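PDB 5C2V: hydrazine synthase gamma subunit from Candidatus Kuenenia stuttgartiensis, which catalyses the first half-reaction of hydrazine synthesis in the hydrazine synthase complex, the three-electron reduction of nitric oxide to hydroxylamine, and carries two heme c groups. Local coordinates for residues 159-164 with 263-268; 19-24 with 140-145; 172-177 with 304-309. All coordinates share one frame; numbering follows the deposited sequence.

From the N terminus, interaction 2 comes first. It closes a long loop, holding C63, C66, H67 and C126 of heme 1, when 19-24 meets the start of helix 141-152. Interaction 1 opens at 159-164 and interaction 3 at 172-177. Interaction 1 closes at 263-268 before interaction 3 closes at 304-309, so these two cross. Their centres lie about 14 Å apart, and F161 O meets Q172 NE2 in a probable hydrogen bond. Interaction 1 joins the loop after helix 141-152 to the 263-268 turn of the heme 2 and calcium region. Interaction 3 joins helices 170-179 and 301-312. Interaction 2 lies across the chain's centre from it, centres about 47 Å apart.

Interaction 1 of 3, residues 159-164 with 263-268; sequences SPFRNA and DIYASG. With CA (calcium ion), chain S; HEC (heme c), chain B.
Y265 and P160 meet with CG of Y265 set between its own backbone N and carbonyl carbon (chi1 76°). Y265 sits in a type I beta turn from D263 to A266, closed by the backbone bond from A266 N to D263 O. The P160 and Y265 side chains reach toward each other tip to tip. P160 CD lies over one face of the Y265 ring, offset toward the rim, in a CH-pi contact 3.8 Å from the ring centroid. CB of A266 covers the centre of the opposite face, so the ring lies between P160 CD and A266 CB. F161 adds its ring edge: its CE2 comes 4.0 Å from CD2 of Y265. The phenol OH is hydrogen-bonded to T157, just before 159-164. The D263 carboxylate accepts from the same region: OD2 from T157 N and OD1 from G158 N. M119 of the beta subunit packs on both F161 and Y265, which places this contact at a subunit interface. The turn also leads to a heme and a calcium site. I264 belongs to the pocket of heme 2, and its CD1 lies 3.7 Å from CBA of a heme propionate. In the calcium site, which also includes N90, G268, T269 and two waters, S267 OG binds the calcium ion at 2.6 Å.

Interaction 2 of 3, residues 19-24 with 140-145; sequences GREEPL and SPMRLE
R143 reaches across from the first turn of helix 141-152 and grips two successive carbonyls of the 19-24 loop. Its NE donates to G19 O at 3.0 Å, and its NH2 donates to R20 O at 2.9 Å. The second bond is the straighter, with an N-H...O angle of 169°, and it lies on an in-plane lone pair of R20 O. The first approaches tilted from the carbonyl plane of G19. This is an N-capped helix start: S140 is the N-cap of helix 141-152, and its OG accepts a weak capping bond from R143 N. Water 3 joins the two sides. It donates to G19 O and to E21 OE1, the latter at 2.6 Å, and accepts from S140 OG. G19 O therefore has both R143 NE and a water as partners. Next to the cap, E22 O receives a CA-H...O contact from S140. The apolar part is carried by L24. Its CD2 lies 3.6 Å from CG of P141, and its CD1 lies 3.8 Å from CD2 of L144, the L24 and L144 side chains crossing at about a right angle. L144 in turn comes close to C126, which binds heme 1 covalently, so the contact flanks the heme 1 site.

Further out, Q49 holds the third guanidinium nitrogen, accepting from R143 NH1. R20 turns away to a salt bridge with E137. E22 faces the alpha subunit, where its OE2 pairs with K162 of that subunit and accepts from the backbone N of the alpha subunit's E137. Across the R143 guanidinium, S140 N stands 3.4 Å above one face, offset toward the rim.

Interaction 3 of 3, residues 172-177 with 304-309; sequences QKRGQK and LQDLVE
D306 OD1 is gripped by two groups. R174 NH1 forms a salt bridge to it at 2.6 Å, and Q302 NE2, one turn earlier on D306's own helix, gives it a weak hydrogen bond. R174 NH1 also donates a hydrogen bond to D306 OD2 at 3.0 Å. NH1 meets OD2 on its syn side, somewhat out of the carboxylate plane, while OD2 lies near the plane of the guanidinium. NH1 alone spans the two oxygens, and the guanidinium and carboxylate planes are turned 59° apart. The R174 chain bends at chi3 (-61°), which places NE. The two side chains cross obliquely, and CD of R174 comes 3.3 Å from OD2 of D306.

Beside this ion pair the backbones meet. G175 has no side chain, and its CA lies 4.2 Å from the CA of L307. G175 CA also makes a CA-H...O contact of 3.5 Å with D306 O. The axes of the two short segments pass 7.1 Å apart at 106°. This is the crossing of the first and last helices of a cytochrome c fold, here 170-179 and 301-312, with glycine at the crossing point as in class I cytochromes c. The first side-chain bond of L307 points away from helix 170-179, yet CD1 comes 3.9 Å from G175 O. The side chain also packs against I178 and F179, and lies near the heme 2 group bound by C186.

Elsewhere in the contact, CG of Q172 lies 3.5 Å from E309 O. The amide end of Q172 has another partner: NE2 donates to F161 O.

Interaction 1 of 3, residues 159-164 with 263-268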
loop_
_atom_site.group_PDB
_atom_site.type_symbol
_atom_site.label_atom_id
_atom_site.label_comp_id
_atom_site.label_asym_id
_atom_site.label_seq_id
_atom_site.Cartn_x
_atom_site.Cartn_y
_atom_site.Cartn_z
ATOM N N SER C 159 -56.255 9.036 37.401
ATOM C CA SER C 159 -56.734 8.189 36.313
ATOM C C SER C 159 -57.818 8.855 35.465
ATOM O O SER C 159 -58.806 9.368 35.994
ATOM C CB SER C 159 -57.260 6.865 36.867
ATOM O OG SER C 159 -57.691 6.013 35.821
ATOM N N PRO C 160 -57.622 8.852 34.137
ATOM C CA PRO C 160 -58.545 9.352 33.108
ATOM C C PRO C 160 -59.792 8.489 32.913
ATOM O O PRO C 160 -60.762 8.938 32.301
ATOM C CB PRO C 160 -57.688 9.334 31.842
ATOM C CG PRO C 160 -56.708 8.245 32.078
ATOM C CD PRO C 160 -56.385 8.315 33.543
ATOM N N PHE C 161 -59.758 7.267 33.430
ATOM C CA PHE C 161 -60.731 6.236 33.077
ATOM C C PHE C 161 -61.989 6.249 33.945
ATOM O O PHE C 161 -62.807 5.331 33.878
ATOM C CB PHE C 161 -60.068 4.859 33.123
ATOM C CG PHE C 161 -59.056 4.650 32.034
ATOM C CD1 PHE C 161 -59.462 4.333 30.749
ATOM C CD2 PHE C 161 -57.702 4.786 32.290
ATOM C CE1 PHE C 161 -58.538 4.147 29.739
ATOM C CE2 PHE C 161 -56.772 4.601 31.284
ATOM C CZ PHE C 161 -57.191 4.281 30.008
ATOM N N ARG C 162 -62.138 7.289 34.757
ATOM C CA ARG C 162 -63.286 7.405 35.647
ATOM C C ARG C 162 -64.210 8.524 35.175
ATOM O O ARG C 162 -63.784 9.425 34.451
ATOM C CB ARG C 162 -62.835 7.667 37.085
ATOM C CG ARG C 162 -61.768 6.708 37.585
ATOM C CD ARG C 162 -61.899 6.467 39.079
ATOM N NE ARG C 162 -61.535 7.640 39.869
ATOM C CZ ARG C 162 -60.735 7.606 40.930
ATOM N NH1 ARG C 162 -60.214 6.455 41.331
ATOM N NH2 ARG C 162 -60.458 8.720 41.593
ATOM N N ASN C 163 -65.477 8.443 35.572
ATOM C CA ASN C 163 -66.513 9.365 35.108
ATOM C C ASN C 163 -66.157 10.832 35.320
ATOM O O ASN C 163 -65.471 11.182 36.279
ATOM C CB ASN C 163 -67.840 9.072 35.815
ATOM C CG ASN C 163 -68.414 7.716 35.455
ATOM O OD1 ASN C 163 -68.362 7.293 34.301
ATOM N ND2 ASN C 163 -68.967 7.028 36.447
ATOM N N ALA C 164 -66.625 11.681 34.409
ATOM C CA ALA C 164 -66.464 13.124 34.542
ATOM C C ALA C 164 -67.169 13.620 35.801
ATOM O O ALA C 164 -66.836 14.675 36.341
ATOM C CB ALA C 164 -67.002 13.838 33.312
ATOM N N ASP C 263 -51.582 5.777 39.305
ATOM C CA ASP C 263 -51.122 6.011 37.935
ATOM C C ASP C 263 -50.522 4.759 37.302
ATOM O O ASP C 263 -49.658 4.853 36.431
ATOM C CB ASP C 263 -50.095 7.145 37.890
ATOM C CG ASP C 263 -50.709 8.502 38.144
ATOM O OD1 ASP C 263 -51.933 8.653 37.946
ATOM O OD2 ASP C 263 -49.963 9.423 38.532
ATOM N N ILE C 264 -50.985 3.590 37.735
ATOM C CA ILE C 264 -50.464 2.331 37.217
ATOM C C ILE C 264 -50.901 2.132 35.767
ATOM O O ILE C 264 -50.371 1.280 35.059
ATOM C CB ILE C 264 -50.923 1.129 38.072
ATOM C CG1 ILE C 264 -49.987 -0.066 37.875
ATOM C CG2 ILE C 264 -52.361 0.759 37.758
ATOM C CD1 ILE C 264 -48.560 0.201 38.293
ATOM N N TYR C 265 -51.864 2.933 35.327
ATOM C CA TYR C 265 -52.299 2.904 33.938
ATOM C C TYR C 265 -51.186 3.408 33.026
ATOM O O TYR C 265 -51.088 3.003 31.867
ATOM C CB TYR C 265 -53.558 3.756 33.752
ATOM C CG TYR C 265 -53.286 5.244 33.742
ATOM C CD1 TYR C 265 -53.076 5.940 34.925
ATOM C CD2 TYR C 265 -53.230 5.952 32.547
ATOM C CE1 TYR C 265 -52.821 7.300 34.919
ATOM C CE2 TYR C 265 -52.975 7.310 32.532
ATOM C CZ TYR C 265 -52.772 7.979 33.720
ATOM O OH TYR C 265 -52.519 9.331 33.707
ATOM N N ALA C 266 -50.352 4.298 33.560
ATOM C CA ALA C 266 -49.329 4.971 32.765
ATOM C C ALA C 266 -47.940 4.333 32.854
ATOM O O ALA C 266 -47.020 4.773 32.165
ATOM C CB ALA C 266 -49.249 6.437 33.168
ATOM N N SER C 267 -47.779 3.298 33.674
ATOM C CA SER C 267 -46.501 2.593 33.700
ATOM C C SER C 267 -46.491 1.593 32.566
ATOM O O SER C 267 -47.281 0.655 32.548
ATOM C CB SER C 267 -46.267 1.869 35.034
ATOM O OG SER C 267 -45.332 0.796 34.891
ATOM N N GLY C 268 -45.601 1.796 31.608
ATOM C CA GLY C 268 -45.425 0.802 30.576
ATOM C C GLY C 268 -44.789 -0.409 31.220
ATOM O O GLY C 268 -43.735 -0.278 31.841
HETATM CA CA CA S . -42.850 0.078 34.589
HETATM FE FE HEC B . -48.941 -6.216 44.137
HETATM C CHA HEC B . -46.412 -5.023 42.141
HETATM C CHB HEC B . -51.253 -5.194 41.832
HETATM C CHC HEC B . -51.373 -8.044 45.759
HETATM C CHD HEC B . -46.732 -6.935 46.636
HETATM N NA HEC B . -48.848 -5.301 42.308
HETATM C C1A HEC B . -47.702 -4.842 41.688
HETATM C C2A HEC B . -48.099 -4.144 40.481
HETATM C C3A HEC B . -49.432 -4.189 40.394
HETATM C C4A HEC B . -49.934 -4.920 41.541
HETATM C CMA HEC B . -50.289 -3.570 39.268
HETATM C CAA HEC B . -47.149 -3.460 39.473
HETATM C CBA HEC B . -46.510 -2.236 40.124
HETATM C CGA HEC B . -45.413 -1.702 39.239
HETATM O O1A HEC B . -44.965 -0.550 39.468
HETATM O O2A HEC B . -44.991 -2.427 38.302
HETATM N NB HEC B . -50.969 -6.498 43.893
HETATM C C1B HEC B . -51.684 -6.099 42.778
HETATM C C2B HEC B . -52.949 -6.805 42.781
HETATM C C3B HEC B . -52.984 -7.587 43.869
HETATM C C4B HEC B . -51.736 -7.413 44.588
HETATM C CMB HEC B . -54.052 -6.645 41.711
HETATM C CAB HEC B . -54.131 -8.531 44.302
HETATM C CBB HEC B . -54.222 -9.741 43.346
HETATM N NC HEC B . -49.038 -7.291 45.877
HETATM C C1C HEC B . -50.136 -7.973 46.366
HETATM C C2C HEC B . -49.720 -8.689 47.557
HETATM C C3C HEC B . -48.479 -8.289 47.860
HETATM C C4C HEC B . -47.998 -7.465 46.768
HETATM C CMC HEC B . -50.680 -9.448 48.499
HETATM C CAC HEC B . -47.639 -8.728 49.083
HETATM C CBC HEC B . -47.294 -10.231 48.996
HETATM N ND HEC B . -46.882 -5.948 44.383
HETATM C C1D HEC B . -46.177 -6.479 45.460
HETATM C C2D HEC B . -44.765 -6.477 45.140
HETATM C C3D HEC B . -44.670 -5.873 43.731
HETATM C C4D HEC B . -46.032 -5.580 43.344
HETATM C CMD HEC B . -43.605 -6.971 46.033
HETATM C CAD HEC B . -43.398 -5.637 42.888
HETATM C CBD HEC B . -42.787 -6.983 42.513
HETATM C CGD HEC B . -41.741 -6.788 41.450
HETATM O O1D HEC B . -41.169 -7.804 40.976
HETATM O O2D HEC B . -41.480 -5.615 41.074
HETATM O O HOH W 1 -42.835 1.460 32.669
HETATM O O HOH W 2 -42.419 2.008 35.970
#

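Interaction 2 of 3, residues 19-24 with 140-145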
loop_
_atom_site.group_PDB
_atom_site.type_symbol
_atom_site.label_atom_id
_atom_site.label_comp_id
_atom_site.label_asym_id
_atom_site.label_seq_id
_atom_site.Cartn_x
_atom_site.Cartn_y
_atom_site.Cartn_z
ATOM N N GLY C 19 -24.731 27.141 38.187
ATOM C CA GLY C 19 -23.386 27.012 37.656
ATOM C C GLY C 19 -22.782 25.640 37.879
ATOM O O GLY C 19 -23.422 24.748 38.438
ATOM N N ARG C 20 -21.544 25.471 37.430
ATOM C CA ARG C 20 -20.830 24.209 37.579
ATOM C C ARG C 20 -20.388 23.974 39.018
ATOM O O ARG C 20 -20.651 22.917 39.594
ATOM C CB ARG C 20 -19.611 24.180 36.656
ATOM C CG ARG C 20 -18.847 22.871 36.671
ATOM C CD ARG C 20 -17.551 22.998 35.893
ATOM N NE ARG C 20 -16.894 21.709 35.703
ATOM C CZ ARG C 20 -15.718 21.556 35.104
ATOM N NH1 ARG C 20 -15.066 22.612 34.641
ATOM N NH2 ARG C 20 -15.193 20.347 34.971
ATOM N N GLU C 21 -19.718 24.977 39.582
ATOM C CA GLU C 21 -19.158 24.910 40.930
ATOM C C GLU C 21 -18.237 23.702 41.106
ATOM O O GLU C 21 -17.432 23.397 40.227
ATOM C CB GLU C 21 -20.277 24.888 41.975
ATOM C CG GLU C 21 -21.226 26.073 41.876
ATOM C CD GLU C 21 -22.066 26.259 43.125
ATOM O OE1 GLU C 21 -23.299 26.076 43.049
ATOM O OE2 GLU C 21 -21.491 26.596 44.182
ATOM N N GLU C 22 -18.357 23.020 42.241
ATOM C CA GLU C 22 -17.492 21.883 42.541
ATOM C C GLU C 22 -18.272 20.572 42.594
ATOM O O GLU C 22 -19.134 20.391 43.454
ATOM C CB GLU C 22 -16.757 22.106 43.866
ATOM C CG GLU C 22 -15.835 20.964 44.269
ATOM C CD GLU C 22 -14.649 20.809 43.335
ATOM O OE1 GLU C 22 -14.557 19.766 42.653
ATOM O OE2 GLU C 22 -13.805 21.730 43.286
ATOM N N PRO C 23 -17.970 19.655 41.663
ATOM C CA PRO C 23 -18.587 18.326 41.581
ATOM C C PRO C 23 -18.355 17.492 42.835
ATOM O O PRO C 23 -17.269 17.525 43.411
ATOM C CB PRO C 23 -17.890 17.687 40.374
ATOM C CG PRO C 23 -17.414 18.833 39.561
ATOM C CD PRO C 23 -17.045 19.897 40.546
ATOM N N LEU C 24 -19.377 16.748 43.244
ATOM C CA LEU C 24 -19.278 15.865 44.396
ATOM C C LEU C 24 -18.446 14.628 44.085
ATOM O O LEU C 24 -18.420 14.158 42.950
ATOM C CB LEU C 24 -20.673 15.437 44.858
ATOM C CG LEU C 24 -21.559 16.487 45.524
ATOM C CD1 LEU C 24 -23.005 16.018 45.548
ATOM C CD2 LEU C 24 -21.063 16.762 46.932
ATOM N N SER C 140 -22.744 18.944 41.286
ATOM C CA SER C 140 -22.424 19.770 42.442
ATOM C C SER C 140 -23.505 19.544 43.498
ATOM O O SER C 140 -24.589 19.059 43.168
ATOM C CB SER C 140 -22.336 21.247 42.044
ATOM O OG SER C 140 -23.589 21.730 41.591
ATOM N N PRO C 141 -23.214 19.872 44.769
ATOM C CA PRO C 141 -24.226 19.702 45.820
ATOM C C PRO C 141 -25.532 20.430 45.503
ATOM O O PRO C 141 -26.620 19.872 45.678
ATOM C CB PRO C 141 -23.556 20.314 47.054
ATOM C CG PRO C 141 -22.100 20.183 46.797
ATOM C CD PRO C 141 -21.923 20.331 45.314
ATOM N N MET C 142 -25.407 21.661 45.020
ATOM C CA MET C 142 -26.560 22.506 44.731
ATOM C C MET C 142 -27.438 21.921 43.628
ATOM O O MET C 142 -28.656 21.831 43.779
ATOM C CB MET C 142 -26.100 23.911 44.339
ATOM C CG MET C 142 -27.176 24.975 44.461
ATOM S SD MET C 142 -27.715 25.201 46.167
ATOM C CE MET C 142 -28.910 26.520 45.975
ATOM N N ARG C 143 -26.815 21.527 42.522
ATOM C CA ARG C 143 -27.551 20.980 41.386
ATOM C C ARG C 143 -28.223 19.657 41.741
ATOM O O ARG C 143 -29.342 19.379 41.298
ATOM C CB ARG C 143 -26.624 20.806 40.179
ATOM C CG ARG C 143 -26.300 22.116 39.473
ATOM C CD ARG C 143 -25.545 21.909 38.166
ATOM N NE ARG C 143 -24.102 21.797 38.363
ATOM C CZ ARG C 143 -23.397 20.693 38.141
ATOM N NH1 ARG C 143 -23.999 19.595 37.703
ATOM N NH2 ARG C 143 -22.087 20.690 38.349
ATOM N N LEU C 144 -27.544 18.845 42.545
ATOM C CA LEU C 144 -28.120 17.590 43.009
ATOM C C LEU C 144 -29.345 17.856 43.877
ATOM O O LEU C 144 -30.403 17.262 43.665
ATOM C CB LEU C 144 -27.091 16.768 43.786
ATOM C CG LEU C 144 -27.598 15.426 44.322
ATOM C CD1 LEU C 144 -28.221 14.601 43.205
ATOM C CD2 LEU C 144 -26.477 14.653 45.002
ATOM N N GLU C 145 -29.198 18.757 44.845
ATOM C CA GLU C 145 -30.304 19.109 45.731
ATOM C C GLU C 145 -31.495 19.644 44.942
ATOM O O GLU C 145 -32.642 19.307 45.232
ATOM C CB GLU C 145 -29.861 20.138 46.772
ATOM C CG GLU C 145 -30.950 20.498 47.773
ATOM C CD GLU C 145 -30.511 21.554 48.767
ATOM O OE1 GLU C 145 -29.358 22.024 48.672
ATOM O OE2 GLU C 145 -31.323 21.913 49.647
HETATM O O HOH W 3 -23.992 24.434 41.223
#

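Interaction 3 of 3, residues 172-177 with 304-309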
loop_
_atom_site.group_PDB
_atom_site.type_symbol
_atom_site.label_atom_id
_atom_site.label_comp_id
_atom_site.label_asym_id
_atom_site.label_seq_id
_atom_site.Cartn_x
_atom_site.Cartn_y
_atom_site.Cartn_z
ATOM N N GLN C 172 -65.523 -0.777 37.301
ATOM C CA GLN C 172 -64.515 -0.445 38.296
ATOM C C GLN C 172 -65.018 -0.738 39.710
ATOM O O GLN C 172 -64.268 -1.238 40.552
ATOM C CB GLN C 172 -64.108 1.023 38.163
ATOM C CG GLN C 172 -63.425 1.350 36.843
ATOM C CD GLN C 172 -63.321 2.841 36.585
ATOM O OE1 GLN C 172 -63.726 3.655 37.414
ATOM N NE2 GLN C 172 -62.779 3.205 35.428
ATOM N N LYS C 173 -66.286 -0.425 39.964
ATOM C CA LYS C 173 -66.918 -0.765 41.235
ATOM C C LYS C 173 -66.958 -2.277 41.407
ATOM O O LYS C 173 -66.773 -2.791 42.512
ATOM C CB LYS C 173 -68.334 -0.195 41.321
ATOM C CG LYS C 173 -68.406 1.298 41.595
ATOM C CD LYS C 173 -69.850 1.751 41.739
ATOM C CE LYS C 173 -70.096 3.066 41.016
ATOM N NZ LYS C 173 -71.259 2.984 40.088
ATOM N N ARG C 174 -67.210 -2.982 40.306
ATOM C CA ARG C 174 -67.221 -4.441 40.322
ATOM C C ARG C 174 -65.841 -4.993 40.663
ATOM O O ARG C 174 -65.718 -5.972 41.401
ATOM C CB ARG C 174 -67.688 -4.990 38.972
ATOM C CG ARG C 174 -68.834 -5.982 39.066
ATOM C CD ARG C 174 -69.308 -6.427 37.687
ATOM N NE ARG C 174 -69.810 -5.318 36.879
ATOM C CZ ARG C 174 -69.269 -4.923 35.729
ATOM N NH1 ARG C 174 -68.206 -5.547 35.243
ATOM N NH2 ARG C 174 -69.796 -3.904 35.062
ATOM N N GLY C 175 -64.805 -4.357 40.122
ATOM C CA GLY C 175 -63.437 -4.782 40.362
ATOM C C GLY C 175 -62.940 -4.455 41.758
ATOM O O GLY C 175 -62.081 -5.155 42.298
ATOM N N GLN C 176 -63.479 -3.390 42.344
ATOM C CA GLN C 176 -63.061 -2.955 43.674
ATOM C C GLN C 176 -63.363 -4.018 44.728
ATOM O O GLN C 176 -62.620 -4.174 45.697
ATOM C CB GLN C 176 -63.746 -1.638 44.047
ATOM C CG GLN C 176 -63.276 -1.042 45.367
ATOM C CD GLN C 176 -63.968 0.267 45.695
ATOM O OE1 GLN C 176 -64.955 0.636 45.059
ATOM N NE2 GLN C 176 -63.449 0.978 46.688
ATOM N N LYS C 177 -64.454 -4.750 44.529
ATOM C CA LYS C 177 -64.840 -5.810 45.455
ATOM C C LYS C 177 -63.879 -6.993 45.378
ATOM O O LYS C 177 -63.566 -7.614 46.393
ATOM C CB LYS C 177 -66.270 -6.272 45.174
ATOM C CG LYS C 177 -67.334 -5.253 45.546
ATOM C CD LYS C 177 -68.728 -5.801 45.291
ATOM C CE LYS C 177 -68.986 -5.993 43.807
ATOM N NZ LYS C 177 -68.993 -4.688 43.093
ATOM N N LEU C 304 -61.332 -11.003 36.539
ATOM C CA LEU C 304 -59.975 -10.530 36.287
ATOM C C LEU C 304 -59.979 -9.234 35.479
ATOM O O LEU C 304 -59.208 -8.315 35.756
ATOM C CB LEU C 304 -59.172 -11.610 35.560
ATOM C CG LEU C 304 -59.119 -12.964 36.276
ATOM C CD1 LEU C 304 -58.634 -14.069 35.349
ATOM C CD2 LEU C 304 -58.246 -12.886 37.517
ATOM N N GLN C 305 -60.859 -9.171 34.483
ATOM C CA GLN C 305 -61.000 -7.988 33.644
ATOM C C GLN C 305 -61.525 -6.810 34.456
ATOM O O GLN C 305 -61.067 -5.679 34.287
ATOM C CB GLN C 305 -61.927 -8.270 32.459
ATOM C CG GLN C 305 -61.374 -9.268 31.452
ATOM C CD GLN C 305 -62.347 -9.557 30.324
ATOM O OE1 GLN C 305 -63.421 -8.962 30.249
ATOM N NE2 GLN C 305 -61.972 -10.475 29.440
ATOM N N ASP C 306 -62.488 -7.079 35.333
ATOM C CA ASP C 306 -62.996 -6.045 36.229
ATOM C C ASP C 306 -61.887 -5.520 37.134
ATOM O O ASP C 306 -61.771 -4.312 37.353
ATOM C CB ASP C 306 -64.152 -6.574 37.076
ATOM C CG ASP C 306 -65.450 -6.655 36.303
ATOM O OD1 ASP C 306 -65.587 -5.938 35.290
ATOM O OD2 ASP C 306 -66.337 -7.428 36.717
ATOM N N LEU C 307 -61.077 -6.437 37.654
ATOM C CA LEU C 307 -59.950 -6.078 38.506
ATOM C C LEU C 307 -58.962 -5.197 37.748
ATOM O O LEU C 307 -58.429 -4.226 38.294
ATOM C CB LEU C 307 -59.255 -7.339 39.027
ATOM C CG LEU C 307 -58.107 -7.149 40.020
ATOM C CD1 LEU C 307 -58.515 -6.206 41.139
ATOM C CD2 LEU C 307 -57.670 -8.492 40.584
ATOM N N VAL C 308 -58.731 -5.539 36.484
ATOM C CA VAL C 308 -57.879 -4.738 35.612
ATOM C C VAL C 308 -58.452 -3.334 35.446
ATOM O O VAL C 308 -57.725 -2.343 35.526
ATOM C CB VAL C 308 -57.710 -5.398 34.227
ATOM C CG1 VAL C 308 -57.137 -4.407 33.222
ATOM C CG2 VAL C 308 -56.828 -6.632 34.331
ATOM N N GLU C 309 -59.762 -3.254 35.227
ATOM C CA GLU C 309 -60.434 -1.967 35.073
ATOM C C GLU C 309 -60.326 -1.118 36.335
ATOM O O GLU C 309 -60.195 0.104 36.258
ATOM C CB GLU C 309 -61.905 -2.171 34.704
ATOM C CG GLU C 309 -62.130 -2.591 33.260
ATOM C CD GLU C 309 -61.756 -1.504 32.270
ATOM O OE1 GLU C 309 -61.770 -0.314 32.652
ATOM O OE2 GLU C 309 -61.447 -1.839 31.107
#